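PDB 4R84: sialyltransferase 0160 from Photobacterium damselae, which probably transfers sialic acid from CMP-sialic acid to a glycan acceptor, as a GT-B glycosyltransferase. Local coordinates for residues Y244-K247 with D248-N251; Q379-N382 with V383-A387; D475-E478 with A479-P483. One frame throughout, in Å; residues are numbered along the deposited sequence.

Contact 1 (Y244-K247 with D248-N251); sequences YQWK and DTPN
Thr249 turns back on Trp246 and grips its carbonyl oxygen twice. Thr249 OG1 donates to Trp246 O at 2.9 Å. The backbone Thr249 N donates to the same oxygen at 3.0 Å, with a fairly straight N-H...O angle of 162°. Both donors come from one face of the carbonyl plane. The N lies well above that plane, and the hydroxyl is tilted less from it. The hydroxyl sits there because OG1 lies anti to the Thr249 carbonyl carbon and beside the backbone N (chi1 -57°). OG1 also passes CD1 of the Trp246 indole at 3.8 Å, the two side chains crossing at about a right angle.

The backbone bond closes a type I beta turn from Trp246 to Thr249. At its middle, Lys247 and Asp248 lie side by side and point the same way. Lys247 bends at its last torsion (chi4 56°), and NZ forms a salt bridge with Asp248 OD2 at 3.2 Å. It meets that oxygen on the syn side of the carboxylate. One water accepts from Asp248 N and donates to Gln245 O at 2.7 Å, tying the turn to the end part of the helix.

The turn lies at the C-terminal end of helix 237-246 and leads toward helix 252-267. Trp246 packs on Lys252 and Ile253 of the second helix, while Tyr244 lies against helix 483-490.

Contact 2 (Q379-N382 with V383-A387); sequences QQVN and VINNA
Val381 O accepts the backbone N-H of Asn385 at 2.9 Å, with an N-H...O angle of 168°. This is a regular i to i+4 helix bond. The matching bonds from Val383 N to Gln379 O, from Ile384 N to Gln380 O and from Asn386 N to Asn382 O run on through helix 373-388, the crossover of the beta-alpha-beta unit of strands 358-362 and 401-405.

The side chains follow the same spacing. Val381 and Asn385 lie alongside each other and point the same way. CG1 of Val381 touches ND2 of Asn385 at 3.6 Å. That methyl is placed anti to the backbone N (chi1 172°), beside the carbonyl carbon. Val383 CG2 lies 3.3 Å from Gln379 O, and Ile384 CG1 is 3.3 Å from Gln380 O. Here a methyl and a methylene of beta-branched residues lie beside carbonyl oxygens already held by backbone donors.

Val383 packs on Phe464, Val466 and Trp502, and Ile384 on Ile417 and Phe421. Backbone bonds thus hold the helix and apolar branches face the core. The buried Gln380 amide, about 7 Å from the bound donor analogue, is satisfied at both ends: OE1 ties the helix to Thr364 N in the loop after strand 358-362, while NE2 bonds back to Tyr376 O of the preceding turn.

Contact 3 (D475-E478 with A479-P483); sequences DREE and ALKSP
Leu480 lays its CD1 methyl over one face of the Arg476 guanidinium, offset toward the rim. The nearest guanidinium atom is NH1, at 3.8 Å from Leu480 CD1. The two side chains cross at a slant, one helical turn apart. Arg476 reaches this position as an extended chain, with CG anti to the backbone N (chi1 -177°). Its NE donates to Val499 O of strand 499-502, which helps to fix the plane that Leu480 covers. Leu480 CD1 also lies 4.0 Å from Glu477 OE2.

Glu477 and Lys481 also cross at an angle. Glu477 is bent at chi2 (-54°), which turns its carboxylate along the helix. Lys481 NZ and Glu477 OE1 form a salt bridge at 3.3 Å, its hydrogen bond weak. Both residues are exposed, so solvent probably screens the pair.

Beneath these side chains is a short helix with a cap at its start. Asp475 is the N-cap, and its OD1 accepts from Glu478 N at 2.8 Å. Backbone bonds then run from Ala479 N to Asp475 O and from Leu480 N to Arg476 O. At the far end Ser482 OG donates to Ala479 O at 2.8 Å, on a lone pair in the carbonyl plane. Ser482 is itself the N-cap of helix 483-490.

Helix 476-481 therefore runs almost directly into helix 483-490. Its buried side meets Ile473 and strand 499-502, and Pro483 packs on helix 237-246.

The three contacts come in order along the chain, all in the sialyltransferase part of the protein. Contact 2 lies on helix 373-388, the crossover between parallel strands 358-362 and 401-405. Contact 3 lies on helix 476-481, after strand 462-468 and before the C-terminal strand 499-502. Their centres are about 20 Å apart, and both pack on strand 499-502. Contact 1 is also about 20 Å from contact 3, but 38 Å from contact 2, centre to centre. Contacts 1 and 3 touch where Pro483 CB meets Tyr244 CD2 at 3.6 Å. Contact 3 thus links helix 237-246 to the C-terminal part of this GT-B fold, with the Ser482 side chain about 9 Å from the bound donor analogue.

Contact 1 (Y244-K247 with D248-N251)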
loop_
_atom_site.group_PDB
_atom_site.type_symbol
_atom_site.label_atom_id
_atom_site.label_comp_id
_atom_site.label_asym_id
_atom_site.label_seq_id
_atom_site.Cartn_x
_atom_site.Cartn_y
_atom_site.Cartn_z
ATOM N N TYR A 244 3.729 2.595 -21.176
ATOM C CA TYR A 244 3.619 2.153 -22.562
ATOM C C TYR A 244 3.679 3.330 -23.536
ATOM O O TYR A 244 4.385 3.283 -24.547
ATOM C CB TYR A 244 2.318 1.385 -22.757
ATOM C CG TYR A 244 2.073 0.957 -24.179
ATOM C CD1 TYR A 244 2.590 -0.234 -24.659
ATOM C CD2 TYR A 244 1.323 1.749 -25.045
ATOM C CE1 TYR A 244 2.373 -0.631 -25.982
ATOM C CE2 TYR A 244 1.102 1.362 -26.347
ATOM C CZ TYR A 244 1.624 0.171 -26.808
ATOM O OH TYR A 244 1.392 -0.205 -28.112
ATOM N N GLN A 245 2.933 4.386 -23.224
ATOM C CA GLN A 245 2.845 5.537 -24.103
ATOM C C GLN A 245 4.132 6.349 -24.114
ATOM O O GLN A 245 4.371 7.126 -25.037
ATOM C CB GLN A 245 1.659 6.415 -23.690
ATOM C CG GLN A 245 0.305 5.787 -24.006
ATOM C CD GLN A 245 -0.869 6.531 -23.383
ATOM O OE1 GLN A 245 -0.736 7.185 -22.348
ATOM N NE2 GLN A 245 -2.028 6.440 -24.024
ATOM N N TRP A 246 4.975 6.135 -23.106
ATOM C CA TRP A 246 6.189 6.927 -22.901
ATOM C C TRP A 246 7.467 6.200 -23.354
ATOM O O TRP A 246 8.513 6.830 -23.545
ATOM C CB TRP A 246 6.271 7.301 -21.407
ATOM C CG TRP A 246 7.534 7.932 -20.926
ATOM C CD1 TRP A 246 7.861 9.259 -20.956
ATOM C CD2 TRP A 246 8.615 7.266 -20.271
ATOM N NE1 TRP A 246 9.098 9.451 -20.382
ATOM C CE2 TRP A 246 9.578 8.241 -19.951
ATOM C CE3 TRP A 246 8.867 5.933 -19.940
ATOM C CZ2 TRP A 246 10.778 7.922 -19.318
ATOM C CZ3 TRP A 246 10.043 5.621 -19.322
ATOM C CH2 TRP A 246 10.993 6.610 -19.011
ATOM N N LYS A 247 7.376 4.885 -23.544
ATOM C CA LYS A 247 8.569 4.042 -23.656
ATOM C C LYS A 247 9.423 4.345 -24.890
ATOM O O LYS A 247 10.624 4.060 -24.895
ATOM C CB LYS A 247 8.182 2.556 -23.642
ATOM C CG LYS A 247 7.398 2.046 -24.863
ATOM C CD LYS A 247 7.137 0.543 -24.728
ATOM C CE LYS A 247 6.201 -0.005 -25.807
ATOM N NZ LYS A 247 6.693 0.292 -27.184
ATOM N N ASP A 248 8.816 4.927 -25.922
ATOM C CA ASP A 248 9.557 5.201 -27.151
ATOM C C ASP A 248 10.029 6.649 -27.251
ATOM O O ASP A 248 10.642 7.032 -28.244
ATOM C CB ASP A 248 8.697 4.847 -28.369
ATOM C CG ASP A 248 8.310 3.381 -28.398
ATOM O OD1 ASP A 248 9.203 2.533 -28.184
ATOM O OD2 ASP A 248 7.118 3.077 -28.620
ATOM N N THR A 249 9.770 7.440 -26.209
ATOM C CA THR A 249 10.179 8.840 -26.184
ATOM C C THR A 249 11.696 8.974 -26.301
ATOM O O THR A 249 12.435 8.362 -25.534
ATOM C CB THR A 249 9.699 9.532 -24.891
ATOM O OG1 THR A 249 8.278 9.400 -24.777
ATOM C CG2 THR A 249 10.060 11.001 -24.908
ATOM N N PRO A 250 12.168 9.785 -27.261
ATOM C CA PRO A 250 13.612 9.938 -27.473
ATOM C C PRO A 250 14.316 10.590 -26.287
ATOM O O PRO A 250 13.797 11.551 -25.719
ATOM C CB PRO A 250 13.693 10.833 -28.718
ATOM C CG PRO A 250 12.401 11.578 -28.723
ATOM C CD PRO A 250 11.385 10.601 -28.204
ATOM N N ASN A 251 15.477 10.051 -25.928
ATOM C CA ASN A 251 16.313 10.607 -24.869
ATOM C C ASN A 251 15.595 10.672 -23.529
ATOM O O ASN A 251 15.842 11.591 -22.749
ATOM C CB ASN A 251 16.773 12.019 -25.240
ATOM C CG ASN A 251 17.165 12.145 -26.695
ATOM O OD1 ASN A 251 17.936 11.338 -27.218
ATOM N ND2 ASN A 251 16.608 13.146 -27.368
HETATM O O HOH W 1 3.923 3.262 -27.349
HETATM O O HOH W 2 6.465 6.519 -26.659
HETATM O O HOH W 3 13.462 5.919 -25.628
#

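Contact 2 (Q379-N382 with V383-A387)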
loop_
_atom_site.group_PDB
_atom_site.type_symbol
_atom_site.label_atom_id
_atom_site.label_comp_id
_atom_site.label_asym_id
_atom_site.label_seq_id
_atom_site.Cartn_x
_atom_site.Cartn_y
_atom_site.Cartn_z
ATOM N N GLN A 379 -26.528 -6.483 -21.769
ATOM C CA GLN A 379 -25.334 -6.907 -22.474
ATOM C C GLN A 379 -24.451 -7.765 -21.585
ATOM O O GLN A 379 -23.847 -8.737 -22.044
ATOM C CB GLN A 379 -24.542 -5.714 -22.993
ATOM C CG GLN A 379 -25.294 -4.879 -24.016
ATOM C CD GLN A 379 -26.030 -5.748 -25.027
ATOM O OE1 GLN A 379 -25.414 -6.416 -25.843
ATOM N NE2 GLN A 379 -27.363 -5.695 -24.998
ATOM N N GLN A 380 -24.398 -7.422 -20.299
ATOM C CA GLN A 380 -23.567 -8.173 -19.369
ATOM C C GLN A 380 -24.191 -9.532 -19.096
ATOM O O GLN A 380 -23.480 -10.536 -19.003
ATOM C CB GLN A 380 -23.349 -7.374 -18.093
ATOM C CG GLN A 380 -22.640 -6.039 -18.392
ATOM C CD GLN A 380 -22.340 -5.232 -17.141
ATOM O OE1 GLN A 380 -21.588 -5.667 -16.268
ATOM N NE2 GLN A 380 -22.942 -4.060 -17.045
ATOM N N VAL A 381 -25.520 -9.574 -19.009
ATOM C CA VAL A 381 -26.224 -10.849 -18.907
ATOM C C VAL A 381 -25.913 -11.711 -20.131
ATOM O O VAL A 381 -25.649 -12.912 -20.015
ATOM C CB VAL A 381 -27.748 -10.652 -18.766
ATOM C CG1 VAL A 381 -28.464 -11.989 -18.851
ATOM C CG2 VAL A 381 -28.057 -9.995 -17.424
ATOM N N ASN A 382 -25.894 -11.090 -21.307
ATOM C CA ASN A 382 -25.554 -11.818 -22.531
ATOM C C ASN A 382 -24.143 -12.389 -22.433
ATOM O O ASN A 382 -23.904 -13.527 -22.836
ATOM C CB ASN A 382 -25.666 -10.919 -23.758
ATOM C CG ASN A 382 -27.093 -10.493 -24.048
ATOM O OD1 ASN A 382 -28.046 -11.038 -23.489
ATOM N ND2 ASN A 382 -27.247 -9.516 -24.939
ATOM N N VAL A 383 -23.204 -11.607 -21.894
ATOM C CA VAL A 383 -21.840 -12.105 -21.719
ATOM C C VAL A 383 -21.805 -13.347 -20.816
ATOM O O VAL A 383 -21.138 -14.333 -21.122
ATOM C CB VAL A 383 -20.882 -11.025 -21.135
ATOM C CG1 VAL A 383 -19.506 -11.633 -20.876
ATOM C CG2 VAL A 383 -20.753 -9.862 -22.099
ATOM N N ILE A 384 -22.504 -13.302 -19.688
ATOM C CA ILE A 384 -22.511 -14.450 -18.782
ATOM C C ILE A 384 -23.143 -15.678 -19.447
ATOM O O ILE A 384 -22.642 -16.795 -19.320
ATOM C CB ILE A 384 -23.280 -14.141 -17.496
ATOM C CG1 ILE A 384 -22.658 -12.919 -16.817
ATOM C CG2 ILE A 384 -23.280 -15.370 -16.564
ATOM C CD1 ILE A 384 -23.498 -12.356 -15.689
ATOM N N ASN A 385 -24.254 -15.455 -20.147
ATOM C CA ASN A 385 -24.922 -16.534 -20.865
ATOM C C ASN A 385 -23.979 -17.222 -21.836
ATOM O O ASN A 385 -23.958 -18.451 -21.920
ATOM C CB ASN A 385 -26.157 -16.009 -21.598
ATOM C CG ASN A 385 -27.349 -15.859 -20.678
ATOM O OD1 ASN A 385 -27.503 -16.626 -19.730
ATOM N ND2 ASN A 385 -28.197 -14.867 -20.948
ATOM N N ASN A 386 -23.183 -16.436 -22.555
ATOM C CA ASN A 386 -22.185 -17.006 -23.457
ATOM C C ASN A 386 -21.130 -17.790 -22.699
ATOM O O ASN A 386 -20.680 -18.836 -23.159
ATOM C CB ASN A 386 -21.509 -15.911 -24.280
ATOM C CG ASN A 386 -22.395 -15.367 -25.377
ATOM O OD1 ASN A 386 -23.620 -15.482 -25.322
ATOM N ND2 ASN A 386 -21.779 -14.753 -26.378
ATOM N N ALA A 387 -20.732 -17.273 -21.533
ATOM C CA ALA A 387 -19.666 -17.879 -20.737
ATOM C C ALA A 387 -20.029 -19.248 -20.186
ATOM O O ALA A 387 -19.163 -20.103 -20.025
ATOM C CB ALA A 387 -19.285 -16.949 -19.576
#

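Contact 3 (D475-E478 with A479-P483)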
loop_
_atom_site.group_PDB
_atom_site.type_symbol
_atom_site.label_atom_id
_atom_site.label_comp_id
_atom_site.label_asym_id
_atom_site.label_seq_id
_atom_site.Cartn_x
_atom_site.Cartn_y
_atom_site.Cartn_z
ATOM N N ASP A 475 -14.644 -1.306 -31.800
ATOM C CA ASP A 475 -14.756 -2.703 -32.234
ATOM C C ASP A 475 -13.572 -3.505 -31.694
ATOM O O ASP A 475 -12.688 -2.937 -31.053
ATOM C CB ASP A 475 -14.852 -2.828 -33.770
ATOM C CG ASP A 475 -13.604 -2.342 -34.505
ATOM O OD1 ASP A 475 -12.522 -2.209 -33.888
ATOM O OD2 ASP A 475 -13.700 -2.118 -35.735
ATOM N N ARG A 476 -13.552 -4.812 -31.951
ATOM C CA ARG A 476 -12.523 -5.676 -31.373
ATOM C C ARG A 476 -11.131 -5.332 -31.884
ATOM O O ARG A 476 -10.161 -5.370 -31.127
ATOM C CB ARG A 476 -12.819 -7.153 -31.651
ATOM C CG ARG A 476 -11.814 -8.087 -31.021
ATOM C CD ARG A 476 -12.283 -9.515 -31.025
ATOM N NE ARG A 476 -11.341 -10.388 -30.338
ATOM C CZ ARG A 476 -10.354 -11.055 -30.921
ATOM N NH1 ARG A 476 -10.183 -10.992 -32.234
ATOM N NH2 ARG A 476 -9.546 -11.814 -30.186
ATOM N N GLU A 477 -11.022 -4.994 -33.164
ATOM C CA GLU A 477 -9.716 -4.612 -33.702
ATOM C C GLU A 477 -9.138 -3.408 -32.966
ATOM O O GLU A 477 -7.946 -3.373 -32.637
ATOM C CB GLU A 477 -9.816 -4.321 -35.201
ATOM C CG GLU A 477 -9.906 -5.579 -36.046
ATOM C CD GLU A 477 -8.768 -6.545 -35.768
ATOM O OE1 GLU A 477 -7.591 -6.112 -35.792
ATOM O OE2 GLU A 477 -9.049 -7.738 -35.515
ATOM N N GLU A 478 -9.990 -2.432 -32.681
ATOM C CA GLU A 478 -9.537 -1.266 -31.944
ATOM C C GLU A 478 -9.181 -1.627 -30.503
ATOM O O GLU A 478 -8.255 -1.059 -29.941
ATOM C CB GLU A 478 -10.598 -0.159 -32.001
ATOM C CG GLU A 478 -10.668 0.466 -33.401
ATOM C CD GLU A 478 -11.804 1.455 -33.581
ATOM O OE1 GLU A 478 -12.484 1.782 -32.586
ATOM O OE2 GLU A 478 -12.012 1.906 -34.730
ATOM N N ALA A 479 -9.883 -2.593 -29.916
ATOM C CA ALA A 479 -9.517 -3.043 -28.570
ATOM C C ALA A 479 -8.129 -3.677 -28.585
ATOM O O ALA A 479 -7.291 -3.356 -27.743
ATOM C CB ALA A 479 -10.534 -4.021 -28.025
ATOM N N LEU A 480 -7.887 -4.565 -29.547
ATOM C CA LEU A 480 -6.612 -5.278 -29.602
ATOM C C LEU A 480 -5.431 -4.323 -29.736
ATOM O O LEU A 480 -4.357 -4.589 -29.208
ATOM C CB LEU A 480 -6.598 -6.280 -30.757
ATOM C CG LEU A 480 -7.443 -7.534 -30.546
ATOM C CD1 LEU A 480 -7.549 -8.323 -31.837
ATOM C CD2 LEU A 480 -6.811 -8.385 -29.454
ATOM N N LYS A 481 -5.630 -3.211 -30.437
ATOM C CA LYS A 481 -4.538 -2.275 -30.691
ATOM C C LYS A 481 -4.374 -1.233 -29.576
ATOM O O LYS A 481 -3.422 -0.450 -29.580
ATOM C CB LYS A 481 -4.744 -1.564 -32.029
ATOM C CG LYS A 481 -4.712 -2.468 -33.259
ATOM C CD LYS A 481 -4.974 -1.654 -34.529
ATOM C CE LYS A 481 -4.996 -2.520 -35.793
ATOM N NZ LYS A 481 -6.345 -3.078 -36.098
ATOM N N SER A 482 -5.299 -1.212 -28.627
ATOM C CA SER A 482 -5.236 -0.223 -27.553
ATOM C C SER A 482 -4.014 -0.446 -26.663
ATOM O O SER A 482 -3.570 -1.581 -26.489
ATOM C CB SER A 482 -6.508 -0.251 -26.705
ATOM O OG SER A 482 -6.583 -1.425 -25.917
ATOM N N PRO A 483 -3.476 0.645 -26.095
ATOM C CA PRO A 483 -2.363 0.570 -25.141
ATOM C C PRO A 483 -2.629 -0.425 -24.014
ATOM O O PRO A 483 -1.766 -1.243 -23.715
ATOM C CB PRO A 483 -2.264 2.000 -24.607
ATOM C CG PRO A 483 -2.716 2.836 -25.747
ATOM C CD PRO A 483 -3.795 2.034 -26.464
#